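Local coordinates for protein R.Pab1 family restriction endonuclease (Campylobacter coli, PDB 7CFA) that acts as a restriction DNA glycosylase, probably excising adenine bases from a short recognition sequence in foreign DNA, at residues 144-148 with 210-214; 82-86 with 203-208; 47-53 with 170-176; 107-112 with 220-226. The protein carries 2 engineered substitutions. All coordinates share one frame; numbering follows the deposited sequence.

Contact 1: 144-148 with 210-214; sequences YQFNN and IFLEM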
# COMPACT_ATOMS: atom_id res chain seq x y z
N TYR A 144 -9.45 -14.53 -9.63
CA TYR A 144 -10.29 -15.70 -9.86
C TYR A 144 -11.63 -15.23 -10.42
O TYR A 144 -12.32 -14.43 -9.79
CB TYR A 144 -10.49 -16.51 -8.58
CG TYR A 144 -11.34 -17.74 -8.80
CD1 TYR A 144 -10.79 -18.89 -9.36
CD2 TYR A 144 -12.68 -17.76 -8.46
CE1 TYR A 144 -11.56 -20.02 -9.57
CE2 TYR A 144 -13.46 -18.88 -8.67
CZ TYR A 144 -12.89 -20.01 -9.22
OH TYR A 144 -13.66 -21.13 -9.43
N GLN A 145 -11.98 -15.74 -11.59
CA GLN A 145 -13.25 -15.41 -12.23
C GLN A 145 -14.25 -16.51 -11.89
O GLN A 145 -14.10 -17.65 -12.33
CB GLN A 145 -13.08 -15.27 -13.74
CG GLN A 145 -14.37 -15.01 -14.49
CD GLN A 145 -15.01 -13.70 -14.10
OE1 GLN A 145 -16.12 -13.67 -13.56
NE2 GLN A 145 -14.33 -12.60 -14.38
N PHE A 146 -15.26 -16.17 -11.09
CA PHE A 146 -16.30 -17.13 -10.77
C PHE A 146 -17.13 -17.44 -12.02
O PHE A 146 -17.09 -16.72 -13.02
CB PHE A 146 -17.20 -16.59 -9.65
CG PHE A 146 -16.48 -16.38 -8.35
CD1 PHE A 146 -15.95 -15.14 -8.02
CD2 PHE A 146 -16.35 -17.42 -7.44
CE1 PHE A 146 -15.29 -14.95 -6.82
CE2 PHE A 146 -15.69 -17.23 -6.24
CZ PHE A 146 -15.16 -15.99 -5.93
N ASN A 147 -17.87 -18.55 -11.95
CA ASN A 147 -18.69 -18.95 -13.09
C ASN A 147 -19.68 -17.86 -13.48
O ASN A 147 -19.99 -17.69 -14.67
CB ASN A 147 -19.42 -20.26 -12.79
CG ASN A 147 -18.48 -21.45 -12.75
OD1 ASN A 147 -17.49 -21.50 -13.48
ND2 ASN A 147 -18.78 -22.41 -11.88
N ASN A 148 -20.18 -17.11 -12.51
CA ASN A 148 -20.94 -15.90 -12.79
C ASN A 148 -19.96 -14.80 -13.21
O ASN A 148 -19.17 -14.32 -12.39
CB ASN A 148 -21.75 -15.48 -11.56
CG ASN A 148 -22.82 -14.46 -11.89
OD1 ASN A 148 -22.61 -13.55 -12.69
ND2 ASN A 148 -23.98 -14.61 -11.26
N ILE A 210 -20.74 -19.25 -5.27
CA ILE A 210 -19.67 -18.27 -5.34
C ILE A 210 -18.99 -18.13 -3.99
O ILE A 210 -17.76 -18.08 -3.89
CB ILE A 210 -20.22 -16.92 -5.84
CG1 ILE A 210 -20.71 -17.05 -7.28
CG2 ILE A 210 -19.16 -15.83 -5.71
CD1 ILE A 210 -21.43 -15.83 -7.78
N PHE A 211 -19.78 -18.07 -2.92
CA PHE A 211 -19.20 -17.93 -1.59
C PHE A 211 -18.54 -19.23 -1.13
O PHE A 211 -17.57 -19.19 -0.36
CB PHE A 211 -20.28 -17.46 -0.61
CG PHE A 211 -20.86 -16.12 -0.98
CD1 PHE A 211 -21.92 -16.04 -1.87
CD2 PHE A 211 -20.34 -14.95 -0.46
CE1 PHE A 211 -22.45 -14.82 -2.23
CE2 PHE A 211 -20.87 -13.72 -0.81
CZ PHE A 211 -21.92 -13.66 -1.70
N LEU A 212 -19.04 -20.38 -1.60
CA LEU A 212 -18.37 -21.64 -1.29
C LEU A 212 -17.01 -21.73 -1.98
O LEU A 212 -16.04 -22.18 -1.37
CB LEU A 212 -19.25 -22.82 -1.70
CG LEU A 212 -20.44 -23.14 -0.80
CD1 LEU A 212 -21.31 -24.22 -1.41
CD2 LEU A 212 -19.96 -23.56 0.58
N GLU A 213 -16.93 -21.32 -3.24
CA GLU A 213 -15.64 -21.30 -3.93
C GLU A 213 -14.69 -20.29 -3.29
O GLU A 213 -13.47 -20.49 -3.31
CB GLU A 213 -15.83 -20.99 -5.41
CG GLU A 213 -16.54 -22.09 -6.18
CD GLU A 213 -16.58 -21.83 -7.68
OE1 GLU A 213 -16.03 -20.81 -8.13
OE2 GLU A 213 -17.18 -22.65 -8.40
N MET A 214 -15.23 -19.21 -2.72
CA MET A 214 -14.37 -18.23 -2.06
C MET A 214 -13.81 -18.78 -0.76
O MET A 214 -12.67 -18.49 -0.40
CB MET A 214 -15.16 -16.94 -1.81
CG MET A 214 -14.29 -15.72 -1.56
SD MET A 214 -15.29 -14.29 -1.12
CE MET A 214 -16.65 -14.48 -2.27
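F146 pushes its ring against helix 208-219 and meets I210 and E213, the three residues that bury most surface in this contact. The evidence for a sandwich is direct: I210 CG2 stands 3.6 Å from the F146 ring centroid and 10° off its normal, a CH-pi contact over the centre of the face, while Y144 CD2 from the same segment covers the centre of the opposite face. With CG anti to the carbonyl carbon (chi1 -63°), the F146 ring is directed at the first turns of the helix. Its rim reaches the helical backbone, F146 CE2 lying 3.2 Å from I210 O, a carbonyl that also accepts the helical bond from M214 N. M214 adds a more distant apolar touch, its CB 4.2 Å from F146 CZ. E213 runs past the ring in the opposite sense, with CB at the ring edge and the extended chain carrying the carboxylate on to Y144. There Y144 OH donates to E213 OE1 at 2.7 Å. The acceptor lies near the plane of the phenol ring but is itself met from above the carboxylate plane, 59° out of it. At the other end the poorly ordered N148 brings its CB to about van der Waals distance of I210 CD1. Y144 also packs on N131 of the second subunit, and F151 touches both F146 and I210. The chemistry thus divides in two: a buried aromatic-aliphatic layer packs the loop just after strand 130-145 against the helix, and one short bond at its more exposed margin ties Y144 to E213 beside the subunit interface.

Contact 2: 82-86 with 203-208; sequences IIFQF and ISRNNI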
# COMPACT_ATOMS: atom_id res chain seq x y z
N ILE A 82 -22.32 -16.25 6.19
CA ILE A 82 -23.19 -16.46 5.04
C ILE A 82 -23.33 -17.95 4.75
O ILE A 82 -24.43 -18.47 4.55
CB ILE A 82 -22.66 -15.69 3.82
CG1 ILE A 82 -22.80 -14.18 4.03
CG2 ILE A 82 -23.40 -16.12 2.56
CD1 ILE A 82 -21.95 -13.35 3.09
N ILE A 83 -22.20 -18.66 4.74
CA ILE A 83 -22.23 -20.10 4.47
C ILE A 83 -22.96 -20.84 5.58
O ILE A 83 -23.66 -21.82 5.31
CB ILE A 83 -20.79 -20.61 4.27
CG1 ILE A 83 -20.18 -19.98 3.02
CG2 ILE A 83 -20.76 -22.13 4.17
CD1 ILE A 83 -18.75 -20.39 2.75
N PHE A 84 -22.82 -20.39 6.83
CA PHE A 84 -23.50 -21.04 7.94
C PHE A 84 -25.02 -20.94 7.79
O PHE A 84 -25.74 -21.92 8.00
CB PHE A 84 -23.05 -20.42 9.26
CG PHE A 84 -23.82 -20.93 10.45
CD1 PHE A 84 -23.46 -22.12 11.07
CD2 PHE A 84 -24.89 -20.21 10.97
CE1 PHE A 84 -24.16 -22.58 12.17
CE2 PHE A 84 -25.59 -20.67 12.06
CZ PHE A 84 -25.23 -21.86 12.66
N GLN A 85 -25.52 -19.76 7.43
CA GLN A 85 -26.97 -19.57 7.34
C GLN A 85 -27.56 -20.37 6.18
O GLN A 85 -28.65 -20.92 6.31
CB GLN A 85 -27.30 -18.08 7.19
CG GLN A 85 -26.94 -17.24 8.41
CD GLN A 85 -27.42 -15.81 8.29
OE1 GLN A 85 -28.56 -15.55 7.90
NE2 GLN A 85 -26.55 -14.86 8.62
N PHE A 86 -26.86 -20.43 5.05
CA PHE A 86 -27.37 -21.20 3.92
C PHE A 86 -27.25 -22.70 4.16
O PHE A 86 -28.04 -23.48 3.61
CB PHE A 86 -26.65 -20.80 2.64
CG PHE A 86 -27.22 -19.58 1.99
CD1 PHE A 86 -28.18 -19.70 1.00
CD2 PHE A 86 -26.83 -18.31 2.39
CE1 PHE A 86 -28.73 -18.57 0.40
CE2 PHE A 86 -27.37 -17.19 1.80
CZ PHE A 86 -28.32 -17.32 0.81
N ILE A 203 -28.04 -12.55 -1.94
CA ILE A 203 -27.41 -13.86 -1.90
C ILE A 203 -28.51 -14.90 -1.77
O ILE A 203 -29.35 -14.82 -0.86
CB ILE A 203 -26.42 -13.97 -0.73
CG1 ILE A 203 -25.43 -12.80 -0.76
CG2 ILE A 203 -25.68 -15.30 -0.78
CD1 ILE A 203 -24.53 -12.74 0.46
N SER A 204 -28.53 -15.87 -2.68
CA SER A 204 -29.57 -16.89 -2.68
C SER A 204 -28.98 -18.18 -3.24
O SER A 204 -27.78 -18.29 -3.48
CB SER A 204 -30.79 -16.42 -3.48
OG SER A 204 -30.50 -16.38 -4.86
N ARG A 205 -29.86 -19.16 -3.46
CA ARG A 205 -29.45 -20.44 -4.04
C ARG A 205 -28.81 -20.28 -5.41
O ARG A 205 -28.03 -21.14 -5.82
CB ARG A 205 -30.65 -21.38 -4.13
CG ARG A 205 -31.79 -20.82 -4.98
CD ARG A 205 -32.95 -21.79 -5.06
NE ARG A 205 -34.06 -21.24 -5.83
CZ ARG A 205 -35.20 -21.88 -6.07
NH1 ARG A 205 -35.37 -23.12 -5.61
NH2 ARG A 205 -36.16 -21.30 -6.77
N ASN A 206 -29.11 -19.19 -6.12
CA ASN A 206 -28.59 -18.99 -7.47
C ASN A 206 -27.14 -18.53 -7.49
O ASN A 206 -26.50 -18.61 -8.54
CB ASN A 206 -29.45 -17.98 -8.22
CG ASN A 206 -30.88 -18.44 -8.39
OD1 ASN A 206 -31.15 -19.63 -8.50
ND2 ASN A 206 -31.81 -17.49 -8.41
N ASN A 207 -26.59 -18.07 -6.35
CA ASN A 207 -25.22 -17.60 -6.34
C ASN A 207 -24.47 -17.98 -5.07
O ASN A 207 -23.40 -17.42 -4.80
CB ASN A 207 -25.16 -16.07 -6.53
CG ASN A 207 -25.91 -15.31 -5.44
OD1 ASN A 207 -26.26 -15.87 -4.40
ND2 ASN A 207 -26.14 -14.03 -5.67
N ILE A 208 -24.99 -18.93 -4.29
CA ILE A 208 -24.33 -19.28 -3.03
C ILE A 208 -23.01 -19.99 -3.29
O ILE A 208 -22.06 -19.86 -2.50
CB ILE A 208 -25.27 -20.14 -2.16
CG1 ILE A 208 -24.62 -20.45 -0.81
CG2 ILE A 208 -25.66 -21.43 -2.87
CD1 ILE A 208 -24.21 -19.22 -0.02
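The ring of F86 is the flat group around which this contact is organised, and I208 lies over one of its faces. I208 CD1 is 3.9 Å from the F86 ring centroid and 24° off the normal, a CH-pi contact displaced toward the rim; accordingly its closest ring atom is F86 CG, at 3.6 Å. At the edge, near the ring plane, sit two carbonyl oxygens, I82 O from the preceding helical turn and I203 O, which is 3.2 Å from F86 CZ. S204 CA approaches F86 CE1 obliquely at 3.6 Å, and I203 CG2 packs against F86 CE2 at the same separation. I208 reaches the ring because its CG1 is anti to the backbone N (chi1 -177°), and its tip also touches I82 CG2. I82 and I203 cross at about a right angle and meet through their CD1 atoms, 3.7 Å apart. The side chains that meet across the contact are apolar. The polar bonds serve instead to fold the segment 203-208: S204 N donates to N207 OD1 at 2.8 Å, and S204 O accepts from N207 N. These reciprocal S204-N207 bonds close the turn that presents I203 and I208 together to helix 79-88. Separately, N207 ND2 bonds to E202 O. F211 of helix 208-219 packs on I82 and I203, F6 meets F86 edge-to-face, and strand 8-13 flanks the cluster, with I8 bonded to I203 through the backbone and Y10 touching I82.

Contact 3: 47-53 with 170-176; sequences HYVEWQI and LYFCFPV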
# COMPACT_ATOMS: atom_id res chain seq x y z
N HIS A 47 -18.44 0.73 -12.83
CA HIS A 47 -18.28 0.91 -11.40
C HIS A 47 -18.45 -0.43 -10.68
O HIS A 47 -19.46 -1.11 -10.86
CB HIS A 47 -19.27 1.94 -10.87
CG HIS A 47 -18.88 3.35 -11.14
ND1 HIS A 47 -19.31 4.05 -12.24
CD2 HIS A 47 -18.08 4.20 -10.44
CE1 HIS A 47 -18.80 5.27 -12.22
NE2 HIS A 47 -18.05 5.39 -11.14
N TYR A 48 -17.46 -0.78 -9.87
CA TYR A 48 -17.46 -2.04 -9.13
C TYR A 48 -17.39 -1.76 -7.63
O TYR A 48 -16.89 -0.72 -7.19
CB TYR A 48 -16.27 -2.92 -9.54
CG TYR A 48 -16.52 -3.79 -10.75
CD1 TYR A 48 -16.67 -3.23 -12.01
CD2 TYR A 48 -16.59 -5.17 -10.63
CE1 TYR A 48 -16.90 -4.02 -13.12
CE2 TYR A 48 -16.81 -5.97 -11.74
CZ TYR A 48 -16.97 -5.39 -12.98
OH TYR A 48 -17.19 -6.19 -14.08
N VAL A 49 -17.89 -2.71 -6.86
CA VAL A 49 -17.72 -2.71 -5.41
C VAL A 49 -16.48 -3.54 -5.08
O VAL A 49 -16.33 -4.66 -5.58
CB VAL A 49 -18.96 -3.28 -4.70
CG1 VAL A 49 -18.73 -3.36 -3.20
CG2 VAL A 49 -20.18 -2.42 -5.02
N GLU A 50 -15.60 -2.99 -4.26
CA GLU A 50 -14.43 -3.71 -3.76
C GLU A 50 -14.65 -4.00 -2.28
O GLU A 50 -14.75 -3.08 -1.47
CB GLU A 50 -13.15 -2.92 -3.98
CG GLU A 50 -11.89 -3.76 -3.86
CD GLU A 50 -10.62 -2.95 -3.98
OE1 GLU A 50 -10.35 -2.13 -3.08
OE2 GLU A 50 -9.90 -3.13 -4.99
N TRP A 51 -14.71 -5.29 -1.94
CA TRP A 51 -15.05 -5.73 -0.59
C TRP A 51 -13.93 -6.62 -0.06
O TRP A 51 -13.78 -7.77 -0.48
CB TRP A 51 -16.39 -6.48 -0.60
CG TRP A 51 -16.90 -6.94 0.73
CD1 TRP A 51 -16.36 -6.69 1.96
CD2 TRP A 51 -18.08 -7.73 0.97
NE1 TRP A 51 -17.12 -7.28 2.95
CE2 TRP A 51 -18.18 -7.92 2.36
CE3 TRP A 51 -19.05 -8.29 0.14
CZ2 TRP A 51 -19.22 -8.65 2.94
CZ3 TRP A 51 -20.08 -9.01 0.71
CH2 TRP A 51 -20.15 -9.19 2.10
N GLN A 52 -13.13 -6.08 0.87
CA GLN A 52 -12.10 -6.86 1.55
C GLN A 52 -12.79 -7.71 2.61
O GLN A 52 -12.85 -7.38 3.79
CB GLN A 52 -11.03 -5.96 2.15
CG GLN A 52 -9.85 -6.72 2.74
CD GLN A 52 -8.79 -5.81 3.33
OE1 GLN A 52 -8.97 -4.60 3.41
NE2 GLN A 52 -7.67 -6.40 3.74
N ILE A 53 -13.31 -8.85 2.16
CA ILE A 53 -14.19 -9.67 2.98
C ILE A 53 -13.37 -10.62 3.84
O ILE A 53 -12.31 -11.11 3.43
CB ILE A 53 -15.18 -10.44 2.08
CG1 ILE A 53 -16.21 -11.20 2.92
CG2 ILE A 53 -14.44 -11.38 1.15
CD1 ILE A 53 -17.27 -11.89 2.09
N LEU A 170 -7.47 -10.80 0.18
CA LEU A 170 -8.51 -11.16 -0.77
C LEU A 170 -9.56 -10.05 -0.83
O LEU A 170 -10.02 -9.57 0.21
CB LEU A 170 -9.16 -12.49 -0.38
CG LEU A 170 -10.11 -13.15 -1.38
CD1 LEU A 170 -10.02 -14.67 -1.27
CD2 LEU A 170 -11.55 -12.70 -1.17
N TYR A 171 -9.92 -9.66 -2.04
CA TYR A 171 -10.95 -8.66 -2.28
C TYR A 171 -12.06 -9.27 -3.12
O TYR A 171 -11.78 -9.94 -4.12
CB TYR A 171 -10.38 -7.42 -2.96
CG TYR A 171 -9.39 -6.66 -2.11
CD1 TYR A 171 -8.04 -7.01 -2.09
CD2 TYR A 171 -9.79 -5.59 -1.32
CE1 TYR A 171 -7.13 -6.33 -1.31
CE2 TYR A 171 -8.89 -4.90 -0.53
CZ TYR A 171 -7.56 -5.27 -0.53
OH TYR A 171 -6.66 -4.59 0.24
N PHE A 172 -13.30 -9.05 -2.71
CA PHE A 172 -14.47 -9.57 -3.41
C PHE A 172 -15.09 -8.42 -4.21
O PHE A 172 -15.43 -7.38 -3.64
CB PHE A 172 -15.47 -10.16 -2.42
CG PHE A 172 -16.67 -10.79 -3.05
CD1 PHE A 172 -16.54 -11.58 -4.18
CD2 PHE A 172 -17.93 -10.61 -2.51
CE1 PHE A 172 -17.65 -12.17 -4.76
CE2 PHE A 172 -19.04 -11.20 -3.08
CZ PHE A 172 -18.90 -11.98 -4.21
N CYS A 173 -15.22 -8.61 -5.52
CA CYS A 173 -15.61 -7.54 -6.42
C CYS A 173 -16.80 -7.94 -7.28
O CYS A 173 -16.94 -9.10 -7.68
CB CYS A 173 -14.44 -7.12 -7.32
SG CYS A 173 -12.94 -6.67 -6.42
N PHE A 174 -17.64 -6.96 -7.58
CA PHE A 174 -18.83 -7.14 -8.40
C PHE A 174 -19.38 -5.76 -8.77
O PHE A 174 -19.14 -4.79 -8.05
CB PHE A 174 -19.90 -7.97 -7.67
CG PHE A 174 -20.22 -7.46 -6.30
CD1 PHE A 174 -21.20 -6.49 -6.11
CD2 PHE A 174 -19.56 -7.96 -5.19
CE1 PHE A 174 -21.49 -6.03 -4.85
CE2 PHE A 174 -19.85 -7.50 -3.93
CZ PHE A 174 -20.82 -6.53 -3.75
N PRO A 175 -20.10 -5.66 -9.89
CA PRO A 175 -20.60 -4.35 -10.33
C PRO A 175 -21.59 -3.74 -9.34
O PRO A 175 -22.33 -4.45 -8.66
CB PRO A 175 -21.28 -4.66 -11.67
CG PRO A 175 -20.67 -5.95 -12.12
CD PRO A 175 -20.39 -6.72 -10.87
N VAL A 176 -21.58 -2.41 -9.29
CA VAL A 176 -22.49 -1.69 -8.40
C VAL A 176 -23.94 -1.85 -8.84
O VAL A 176 -24.85 -1.88 -8.01
CB VAL A 176 -22.09 -0.20 -8.33
CG1 VAL A 176 -23.02 0.58 -7.41
CG2 VAL A 176 -20.65 -0.06 -7.86
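Backbone hydrogen bonds join W51 to F172 and V49 to F174. F172 N donates to W51 O at 2.6 Å, and V49 N to F174 O at 2.7 Å with an N-H...O angle of 175°. The return bonds are less regular: W51 N reaches F172 O at 2.8 Å but bent, and the one from F174 N to V49 O is weak at 3.3 Å. V176 N adds a bond to H47 O beyond P175, whose own nitrogen carries no hydrogen. Between the two hydrogen-bonded pairs lies the non-hydrogen-bonded pair E50 and C173, with Y48 and P175 as a second such pair, so the register is antiparallel; the strand axes run at 159°. Strand 47-51 lies between strands 21-27 and 166-175, its far edge bonded through Y48 to K24 and E50 to R22, in a curved antiparallel sheet consistent with the half-pipe fold of the R.PabI family; an inverse gamma turn centred on Q52 ends it. V49, W51, F172 and F174 share one face. F174 CG is placed between the backbone N and carbonyl carbon (chi1 51°), which folds the ring over V49 CB, 4.0 Å from its centroid. F172 takes F174 CD2 over one face and W51 CE3 at its edge, 3.7 Å from F172 CD2. M214 of helix 208-219 packs on F172 and I53 from this side. The other face carries E50, whose carboxylate makes salt bridges to R22 and K24. Alongside it Q52 CB lies 3.6 Å from Y171 CE2. At the margin P175 CG stands over a face of the Y48 ring, while Y48 OH bonds to R26.

Contact 4: 107-112 with 220-226; sequences NEELIE and ILSNNHR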
# COMPACT_ATOMS: atom_id res chain seq x y z
N ASN A 107 -4.47 -30.79 -0.14
CA ASN A 107 -3.73 -29.78 -0.89
C ASN A 107 -2.37 -29.51 -0.25
O ASN A 107 -2.23 -29.47 0.97
CB ASN A 107 -4.52 -28.47 -0.97
CG ASN A 107 -3.75 -27.37 -1.68
OD1 ASN A 107 -3.03 -27.63 -2.64
ND2 ASN A 107 -3.89 -26.15 -1.19
N GLU A 108 -1.37 -29.31 -1.10
CA GLU A 108 -0.03 -28.95 -0.67
C GLU A 108 0.44 -27.59 -1.17
O GLU A 108 1.35 -27.01 -0.56
CB GLU A 108 0.99 -30.01 -1.12
CG GLU A 108 0.83 -31.36 -0.44
CD GLU A 108 1.75 -32.42 -1.02
OE1 GLU A 108 1.88 -32.46 -2.26
OE2 GLU A 108 2.34 -33.19 -0.24
N GLU A 109 -0.15 -27.06 -2.24
CA GLU A 109 0.27 -25.79 -2.82
C GLU A 109 -0.47 -24.65 -2.12
O GLU A 109 -1.70 -24.55 -2.21
CB GLU A 109 -0.01 -25.77 -4.32
CG GLU A 109 0.68 -26.88 -5.10
CD GLU A 109 0.42 -26.79 -6.59
OE1 GLU A 109 -0.32 -25.87 -7.01
OE2 GLU A 109 0.96 -27.63 -7.34
N LEU A 110 0.28 -23.80 -1.43
CA LEU A 110 -0.27 -22.63 -0.78
C LEU A 110 0.13 -21.36 -1.52
O LEU A 110 1.24 -21.26 -2.06
CB LEU A 110 0.19 -22.54 0.68
CG LEU A 110 -0.28 -23.68 1.58
CD1 LEU A 110 0.34 -23.55 2.96
CD2 LEU A 110 -1.80 -23.70 1.66
N ILE A 111 -0.78 -20.39 -1.54
CA ILE A 111 -0.57 -19.17 -2.31
C ILE A 111 0.63 -18.39 -1.77
O ILE A 111 1.48 -17.92 -2.53
CB ILE A 111 -1.85 -18.32 -2.31
CG1 ILE A 111 -2.92 -18.98 -3.18
CG2 ILE A 111 -1.57 -16.89 -2.76
CD1 ILE A 111 -4.23 -18.23 -3.22
N GLU A 112 0.71 -18.23 -0.44
CA GLU A 112 1.81 -17.47 0.14
C GLU A 112 3.16 -18.17 -0.00
O GLU A 112 4.19 -17.53 0.22
CB GLU A 112 1.52 -17.17 1.61
CG GLU A 112 0.37 -16.19 1.80
CD GLU A 112 0.06 -15.90 3.26
OE1 GLU A 112 0.78 -16.43 4.14
OE2 GLU A 112 -0.89 -15.14 3.52
N ILE A 220 -6.56 -22.15 0.71
CA ILE A 220 -5.26 -22.40 0.10
C ILE A 220 -4.35 -21.18 0.20
O ILE A 220 -3.27 -21.17 -0.40
CB ILE A 220 -5.41 -22.84 -1.36
CG1 ILE A 220 -5.83 -21.66 -2.24
CG2 ILE A 220 -6.42 -23.97 -1.47
CD1 ILE A 220 -5.81 -21.96 -3.72
N LEU A 221 -4.75 -20.15 0.95
CA LEU A 221 -3.93 -18.95 1.05
C LEU A 221 -2.67 -19.22 1.85
O LEU A 221 -1.56 -18.85 1.43
CB LEU A 221 -4.75 -17.82 1.67
CG LEU A 221 -4.24 -16.39 1.45
CD1 LEU A 221 -4.01 -16.13 -0.03
CD2 LEU A 221 -5.23 -15.39 2.02
N SER A 222 -2.81 -19.86 3.00
CA SER A 222 -1.67 -20.20 3.86
C SER A 222 -2.08 -21.36 4.75
O SER A 222 -3.23 -21.81 4.74
CB SER A 222 -1.23 -18.99 4.69
OG SER A 222 -2.22 -18.65 5.64
N ASN A 223 -1.12 -21.85 5.54
CA ASN A 223 -1.42 -22.92 6.48
C ASN A 223 -2.35 -22.43 7.59
O ASN A 223 -3.26 -23.16 8.01
CB ASN A 223 -0.13 -23.48 7.08
CG ASN A 223 0.42 -24.64 6.27
OD1 ASN A 223 -0.33 -25.44 5.71
ND2 ASN A 223 1.74 -24.74 6.20
N ASN A 224 -2.15 -21.20 8.07
CA ASN A 224 -3.05 -20.66 9.08
C ASN A 224 -4.46 -20.50 8.53
O ASN A 224 -5.44 -20.86 9.20
CB ASN A 224 -2.52 -19.32 9.60
CG ASN A 224 -1.25 -19.48 10.42
OD1 ASN A 224 -0.96 -20.56 10.93
ND2 ASN A 224 -0.50 -18.40 10.55
N HIS A 225 -4.59 -19.97 7.31
CA HIS A 225 -5.90 -19.87 6.68
C HIS A 225 -6.50 -21.25 6.42
O HIS A 225 -7.71 -21.44 6.59
CB HIS A 225 -5.80 -19.09 5.37
CG HIS A 225 -5.61 -17.62 5.55
ND1 HIS A 225 -6.51 -16.84 6.24
CD2 HIS A 225 -4.63 -16.78 5.13
CE1 HIS A 225 -6.09 -15.58 6.24
NE2 HIS A 225 -4.96 -15.52 5.57
N ARG A 226 -5.67 -22.22 6.02
CA ARG A 226 -6.16 -23.58 5.85
C ARG A 226 -6.74 -24.12 7.15
O ARG A 226 -7.83 -24.69 7.16
CB ARG A 226 -5.03 -24.49 5.36
CG ARG A 226 -5.49 -25.90 5.01
CD ARG A 226 -4.48 -26.94 5.48
NE ARG A 226 -3.15 -26.71 4.94
CZ ARG A 226 -2.68 -27.25 3.82
NH1 ARG A 226 -3.45 -28.06 3.10
NH2 ARG A 226 -1.45 -26.98 3.41
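I111 N and E112 N donate to I220 O and L221 O at 2.8 and 3.0 Å, so two successive amides at the start of helix 111-114, just after its N-cap L110, take consecutive carbonyls from the connection between helices 208-219 and 223-237. R226 adds the side-chain bond: its NH1 donates to N107 O at 2.8 Å and 166°, with the acceptor in the guanidinium plane, and also to L104 O. Its rotation is fixed from another edge, where NE and NH2 both bind N223 OD1, and L110 CD2 lies over one face, 3.7 Å from R226 NH2. Its chain bends at chi2 and chi3 to reach there. Deeper in, I111 CG2 packs on L221 CD1 at 3.7 Å and I111 CD1 on I220 CG1. E112 lays its carboxylate beside S222 CB; OE1 forms a salt bridge with K160 and OE2 accepts from G168 N. E109 OE1 accepts from A128 N of the second subunit, whose V127 and I130 pack on I111 and I220. Helix termini meet here beside the dimer interface: the Asx turn at N107, after helix 94-106, and the N-cap at S222, whose OG takes H225 N, lie at the two sides of the junction, linked by R226.

Helix 208-219 connects contacts 1, 2 and 3. Contact 1 touches contact 2, centres about 12 Å apart, through F211 CZ and I203 CD1 (3.5 Å) and through F211 O and I83 CD1 (3.5 Å), and touches contact 3, about 13 Å away between centres, through M214 CE and F172 CD1 (3.5 Å). One helix thus packs against the curved sheet at F172 and against helix 79-88 at I83. Contacts 2 and 3 do not meet directly, their nearest atoms being about 5 Å apart. Contact 4 lies farther off, centre about 18 Å from that of contact 1, where the next helix, 223-237, begins. Contacts 1 and 4 both reach the second subunit, whereas no other chain of the assembly touches the segments of contacts 2 and 3.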